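Local coordinates for transcriptional regulator, LuxR family (Burkholderia thailandensis, PDB 3MQQ), which probably binds DNA to regulate transcription, this piece being its PAS domain, a module of the kind that commonly senses signals, at residues L31-R36 and T109-L113. Numbering follows the deposited sequence.
Sequences LAAIFR and TFEDL. With EOH (ethanol), chain I.
Phe110 (chi1 m) overlaps Leu31 and meets the edge of the Phe35 ring, Phe110 CD2 lying 3.6 Å from Leu31 CD1 and Phe110 CD1 4.3 Å from Phe35 CE2, an example of how a PAS fold packs a short helix on its antiparallel sheet. Strand 106-112, central in that sheet, turns Phe110 and Asp112 toward helix 29-34 and Thr109 and Glu111 away; CA atoms pair Leu31 with Phe110 at 7.0 Å and Ile34 with Asp112 at 6.4 Å. Ile34 (mt) lies against the strand backbone, its CD1 3.5 Å from Phe110 O. A Schellman motif ends the helix, Arg36 taking positive phi as its C-prime residue; Ala33 O accepts from Arg36 N (3.1 Å) and NH1 (2.9 Å). Asp112 OD1 hydrogen-bonds Ser114 OG, and OD2 forms a salt bridge with Arg82. Asp112 OD2 is 4.4 Å from Arg36 NH2; one water accepts from Arg36 NH2 (2.9 Å) and donates to Asp112 OD2 (2.8 Å), while Arg36 NH1 donates to the O of ethanol, probably from the crystallisation liquor, at 2.9 Å.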
loop_
_atom_site.group_PDB
_atom_site.type_symbol
_atom_site.label_atom_id
_atom_site.label_comp_id
_atom_site.label_asym_id
_atom_site.label_seq_id
_atom_site.Cartn_x
_atom_site.Cartn_y
_atom_site.Cartn_z
ATOM N N LEU B 31 1.372 -5.458 -9.225
ATOM C CA LEU B 31 2.666 -4.942 -9.734
ATOM C C LEU B 31 2.833 -5.276 -11.217
ATOM O O LEU B 31 3.229 -4.405 -12.020
ATOM C CB LEU B 31 3.853 -5.478 -8.932
ATOM C CG LEU B 31 5.125 -4.764 -9.419
ATOM C CD1 LEU B 31 5.249 -3.344 -8.827
ATOM C CD2 LEU B 31 6.370 -5.599 -9.163
ATOM N N ALA B 32 2.528 -6.519 -11.583
ATOM C CA ALA B 32 2.543 -6.978 -12.978
ATOM C C ALA B 32 1.638 -6.101 -13.853
ATOM O O ALA B 32 2.023 -5.715 -14.962
ATOM C CB ALA B 32 2.126 -8.429 -13.072
ATOM N N ALA B 33 0.447 -5.792 -13.338
ATOM C CA ALA B 33 -0.525 -4.977 -14.062
ATOM C C ALA B 33 0.051 -3.596 -14.325
ATOM O O ALA B 33 0.006 -3.115 -15.465
ATOM C CB ALA B 33 -1.875 -4.897 -13.302
ATOM N N ILE B 34 0.629 -2.989 -13.281
ATOM C CA ILE B 34 1.158 -1.633 -13.406
ATOM C C ILE B 34 2.227 -1.595 -14.494
ATOM O O ILE B 34 2.245 -0.683 -15.343
ATOM C CB ILE B 34 1.751 -1.125 -12.073
ATOM C CG1 ILE B 34 0.657 -0.974 -10.997
ATOM C CG2 ILE B 34 2.523 0.182 -12.289
ATOM C CD1 ILE B 34 1.203 -0.839 -9.562
ATOM N N PHE B 35 3.099 -2.602 -14.488
ATOM C CA PHE B 35 4.226 -2.630 -15.420
ATOM C C PHE B 35 3.957 -3.359 -16.737
ATOM O O PHE B 35 4.867 -3.585 -17.538
ATOM C CB PHE B 35 5.502 -3.090 -14.700
ATOM C CG PHE B 35 6.040 -2.050 -13.773
ATOM C CD1 PHE B 35 6.825 -1.005 -14.262
ATOM C CD2 PHE B 35 5.683 -2.050 -12.428
ATOM C CE1 PHE B 35 7.291 -0.001 -13.397
ATOM C CE2 PHE B 35 6.152 -1.078 -11.559
ATOM C CZ PHE B 35 6.947 -0.036 -12.058
ATOM N N ARG B 36 2.683 -3.682 -16.955
ATOM C CA ARG B 36 2.204 -4.310 -18.189
ATOM C C ARG B 36 2.988 -5.546 -18.601
ATOM O O ARG B 36 3.381 -5.684 -19.774
ATOM C CB ARG B 36 2.197 -3.298 -19.355
ATOM C CG ARG B 36 1.613 -1.939 -19.035
ATOM C CD ARG B 36 0.105 -1.959 -18.767
ATOM N NE ARG B 36 -0.485 -0.612 -18.768
ATOM C CZ ARG B 36 -1.008 -0.003 -17.703
ATOM N NH1 ARG B 36 -1.049 -0.607 -16.521
ATOM N NH2 ARG B 36 -1.521 1.213 -17.833
ATOM N N THR B 109 6.195 -0.862 -2.013
ATOM C CA THR B 109 4.844 -0.709 -2.567
ATOM C C THR B 109 4.910 0.209 -3.758
ATOM O O THR B 109 5.723 1.113 -3.787
ATOM C CB THR B 109 3.789 -0.140 -1.546
ATOM O OG1 THR B 109 4.023 1.260 -1.333
ATOM C CG2 THR B 109 3.798 -0.860 -0.200
ATOM N N PHE B 110 4.013 -0.011 -4.724
ATOM C CA PHE B 110 3.974 0.799 -5.946
ATOM C C PHE B 110 2.510 1.087 -6.272
ATOM O O PHE B 110 1.708 0.181 -6.241
ATOM C CB PHE B 110 4.546 -0.035 -7.102
ATOM C CG PHE B 110 5.994 -0.377 -6.927
ATOM C CD1 PHE B 110 6.965 0.344 -7.596
ATOM C CD2 PHE B 110 6.383 -1.405 -6.074
ATOM C CE1 PHE B 110 8.323 0.060 -7.389
ATOM C CE2 PHE B 110 7.739 -1.697 -5.892
ATOM C CZ PHE B 110 8.688 -0.975 -6.544
ATOM N N GLU B 111 2.173 2.335 -6.587
ATOM C CA GLU B 111 0.837 2.625 -6.981
ATOM C C GLU B 111 0.874 3.555 -8.197
ATOM O O GLU B 111 1.546 4.559 -8.172
ATOM C CB GLU B 111 0.086 3.287 -5.818
ATOM C CG GLU B 111 -1.321 3.685 -6.190
ATOM C CD GLU B 111 -2.046 4.327 -5.047
ATOM O OE1 GLU B 111 -1.376 4.866 -4.143
ATOM O OE2 GLU B 111 -3.292 4.295 -5.045
ATOM N N ASP B 112 0.162 3.187 -9.269
ATOM C CA ASP B 112 0.112 4.003 -10.491
ATOM C C ASP B 112 -0.704 5.247 -10.201
ATOM O O ASP B 112 -1.850 5.171 -9.686
ATOM C CB ASP B 112 -0.546 3.178 -11.628
ATOM C CG ASP B 112 -0.428 3.818 -13.015
ATOM O OD1 ASP B 112 -0.101 5.004 -13.147
ATOM O OD2 ASP B 112 -0.755 3.109 -13.989
ATOM N N LEU B 113 -0.122 6.402 -10.530
ATOM C CA LEU B 113 -0.812 7.665 -10.303
ATOM C C LEU B 113 -1.459 8.207 -11.570
ATOM O O LEU B 113 -1.853 9.364 -11.607
ATOM C CB LEU B 113 0.130 8.692 -9.679
ATOM C CG LEU B 113 0.881 8.193 -8.436
ATOM C CD1 LEU B 113 1.895 9.209 -8.005
ATOM C CD2 LEU B 113 -0.079 7.847 -7.280
HETATM C C1 EOH I . -2.146 -0.814 -13.365
HETATM C C2 EOH I . -3.530 -0.815 -12.723
HETATM O O EOH I . -1.690 0.420 -13.918
HETATM O O HOH W 1 -2.677 3.141 -16.039
#